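Long-range contact in sp1 protein (Swine acute diarrhea syndrome coronavirus, PDB 6LPA), which is a coronavirus non-structural protein 1, probably acting on the infected host cell to alter its proliferation and help the virus evade immunity: residues A[6-12]-A[95-101]. Residues are numbered along the deposited sequence; the frame is centred on the assembly and turned at random.
Sequences LTLAVAS and NYVLEEF
Leu6 and Phe101 pair through both of their backbone groups, Leu6 N reaching Phe101 O at 2.9 Å in an almost straight hydrogen bond and Leu6 O accepting the amide of Phe101, an instance of how antiparallel pairing joins strands distant in sequence. Thr7 sits in the next, non-hydrogen-bonded pair, where its OG1 donates to Glu100 OE1 at 3.1 Å. The hydroxyl comes from above the carboxylate plane, 42° out of it; a bend at chi2 (77°) turns the Glu100 carboxylate back toward Thr7, and the other oxygen, OE2, accepts a hydrogen bond from Gln5 NE2. Leu8 and Glu99 exchange two backbone hydrogen bonds, and on this sheet face the leucine CD1 lies over one face of the Phe101 ring in a CH-pi contact, 3.9 Å from the centroid, while Phe44 meets the same ring with planes at about 45°. Ala9 belongs to the face of Thr7, and its CB rests obliquely against Tyr96 CD2 at 3.7 Å. Strand 6-11 here lies between strands 96-104 and 42-46: backbone hydrogen bonds from Ala9 and Ala11 to Phe44 close the six-stranded mixed sheet into a beta barrel, as in other coronavirus nsp1 proteins. Val10, doubly hydrogen-bonded to the Val97 backbone, returns to the phenylalanine side: with CG2 anti to the carbonyl carbon, that methyl meets the ring edge in its plane, 3.6 Å from Phe101 CE1, and also packs 3.5 Å from Glu99 CG. Beyond Ala11, Ser12 ends the pairing by giving its N-H to Asn95 O at 2.9 Å, as Asn95 ND2 is hydrogen-bonded to Asp13 OD1.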
loop_
_atom_site.group_PDB
_atom_site.type_symbol
_atom_site.label_atom_id
_atom_site.label_comp_id
_atom_site.label_asym_id
_atom_site.label_seq_id
_atom_site.Cartn_x
_atom_site.Cartn_y
_atom_site.Cartn_z
ATOM N N LEU A 6 -15.517 13.640 -6.966
ATOM C CA LEU A 6 -14.267 14.286 -7.360
ATOM C C LEU A 6 -14.168 14.422 -8.874
ATOM O O LEU A 6 -14.449 13.475 -9.617
ATOM C CB LEU A 6 -13.050 13.488 -6.861
ATOM C CG LEU A 6 -12.144 13.969 -5.726
ATOM C CD1 LEU A 6 -11.000 12.963 -5.488
ATOM C CD2 LEU A 6 -11.594 15.364 -6.016
ATOM N N THR A 7 -13.737 15.596 -9.322
ATOM C CA THR A 7 -13.328 15.779 -10.705
ATOM C C THR A 7 -11.818 15.573 -10.776
ATOM O O THR A 7 -11.047 16.296 -10.132
ATOM C CB THR A 7 -13.735 17.154 -11.230
ATOM O OG1 THR A 7 -15.153 17.306 -11.084
ATOM C CG2 THR A 7 -13.382 17.281 -12.702
ATOM N N LEU A 8 -11.405 14.558 -11.524
ATOM C CA LEU A 8 -10.007 14.191 -11.668
ATOM C C LEU A 8 -9.536 14.447 -13.089
ATOM O O LEU A 8 -10.308 14.329 -14.042
ATOM C CB LEU A 8 -9.796 12.714 -11.327
ATOM C CG LEU A 8 -10.181 12.274 -9.915
ATOM C CD1 LEU A 8 -10.006 10.769 -9.771
ATOM C CD2 LEU A 8 -9.388 13.037 -8.866
ATOM N N ALA A 9 -8.251 14.770 -13.224
ATOM C CA ALA A 9 -7.634 14.952 -14.525
ATOM C C ALA A 9 -7.162 13.598 -15.048
ATOM O O ALA A 9 -6.130 13.078 -14.611
ATOM C CB ALA A 9 -6.485 15.949 -14.439
ATOM N N VAL A 10 -7.910 13.035 -15.988
ATOM C CA VAL A 10 -7.611 11.716 -16.535
ATOM C C VAL A 10 -6.620 11.868 -17.677
ATOM O O VAL A 10 -6.858 12.630 -18.623
ATOM C CB VAL A 10 -8.890 11.023 -17.013
ATOM C CG1 VAL A 10 -8.537 9.705 -17.727
ATOM C CG2 VAL A 10 -9.837 10.816 -15.830
ATOM N N ALA A 11 -5.510 11.135 -17.596
ATOM C CA ALA A 11 -4.445 11.297 -18.570
ATOM C C ALA A 11 -4.950 10.945 -19.963
ATOM O O ALA A 11 -5.737 10.012 -20.133
ATOM C CB ALA A 11 -3.255 10.420 -18.184
ATOM N N SER A 12 -4.510 11.720 -20.967
ATOM C CA SER A 12 -4.918 11.444 -22.338
ATOM C C SER A 12 -3.751 11.428 -23.323
ATOM O O SER A 12 -3.986 11.264 -24.525
ATOM C CB SER A 12 -5.969 12.462 -22.820
ATOM O OG SER A 12 -5.464 13.765 -22.691
ATOM N N ASN A 95 -1.251 15.937 -20.625
ATOM C CA ASN A 95 -2.545 16.377 -21.128
ATOM C C ASN A 95 -3.620 15.442 -20.602
ATOM O O ASN A 95 -3.373 14.261 -20.336
ATOM C CB ASN A 95 -2.574 16.401 -22.663
ATOM C CG ASN A 95 -1.549 17.369 -23.255
ATOM O OD1 ASN A 95 -1.373 18.479 -22.755
ATOM N ND2 ASN A 95 -0.874 16.950 -24.323
ATOM N N TYR A 96 -4.822 15.981 -20.452
ATOM C CA TYR A 96 -5.852 15.306 -19.687
ATOM C C TYR A 96 -7.204 15.700 -20.242
ATOM O O TYR A 96 -7.327 16.650 -21.019
ATOM C CB TYR A 96 -5.786 15.675 -18.197
ATOM C CG TYR A 96 -5.984 17.163 -17.954
ATOM C CD1 TYR A 96 -4.924 18.051 -18.103
ATOM C CD2 TYR A 96 -7.234 17.686 -17.596
ATOM C CE1 TYR A 96 -5.090 19.409 -17.902
ATOM C CE2 TYR A 96 -7.411 19.068 -17.385
ATOM C CZ TYR A 96 -6.329 19.916 -17.545
ATOM O OH TYR A 96 -6.448 21.275 -17.349
ATOM N N VAL A 97 -8.213 14.943 -19.825
ATOM C CA VAL A 97 -9.614 15.309 -19.942
ATOM C C VAL A 97 -10.229 15.151 -18.555
ATOM O O VAL A 97 -9.865 14.246 -17.792
ATOM C CB VAL A 97 -10.362 14.443 -20.990
ATOM C CG1 VAL A 97 -9.746 14.608 -22.384
ATOM C CG2 VAL A 97 -10.377 12.977 -20.585
ATOM N N LEU A 98 -11.162 16.036 -18.226
ATOM C CA LEU A 98 -11.793 16.010 -16.910
ATOM C C LEU A 98 -12.911 14.981 -16.870
ATOM O O LEU A 98 -13.692 14.860 -17.820
ATOM C CB LEU A 98 -12.324 17.400 -16.562
ATOM C CG LEU A 98 -11.224 18.457 -16.446
ATOM C CD1 LEU A 98 -11.777 19.874 -16.175
ATOM C CD2 LEU A 98 -10.246 18.041 -15.359
ATOM N N GLU A 99 -12.972 14.218 -15.772
ATOM C CA GLU A 99 -13.956 13.156 -15.605
ATOM C C GLU A 99 -14.372 13.056 -14.145
ATOM O O GLU A 99 -13.636 13.453 -13.239
ATOM C CB GLU A 99 -13.437 11.780 -16.059
ATOM C CG GLU A 99 -12.774 11.727 -17.417
ATOM C CD GLU A 99 -13.763 11.849 -18.537
ATOM O OE1 GLU A 99 -14.969 11.997 -18.238
ATOM O OE2 GLU A 99 -13.340 11.786 -19.710
ATOM N N GLU A 100 -15.544 12.456 -13.933
ATOM C CA GLU A 100 -16.214 12.428 -12.641
ATOM C C GLU A 100 -16.087 11.059 -11.991
ATOM O O GLU A 100 -16.426 10.042 -12.604
ATOM C CB GLU A 100 -17.691 12.791 -12.802
ATOM C CG GLU A 100 -18.201 13.651 -11.689
ATOM C CD GLU A 100 -17.769 15.100 -11.818
ATOM O OE1 GLU A 100 -16.965 15.416 -12.730
ATOM O OE2 GLU A 100 -18.245 15.926 -11.001
ATOM N N PHE A 101 -15.620 11.043 -10.744
ATOM C CA PHE A 101 -15.420 9.817 -9.990
ATOM C C PHE A 101 -16.059 9.963 -8.619
ATOM O O PHE A 101 -16.288 11.071 -8.130
ATOM C CB PHE A 101 -13.931 9.480 -9.801
ATOM C CG PHE A 101 -13.180 9.269 -11.081
ATOM C CD1 PHE A 101 -12.736 10.350 -11.837
ATOM C CD2 PHE A 101 -12.889 7.994 -11.522
ATOM C CE1 PHE A 101 -12.032 10.151 -13.034
ATOM C CE2 PHE A 101 -12.184 7.794 -12.702
ATOM C CZ PHE A 101 -11.758 8.874 -13.454
#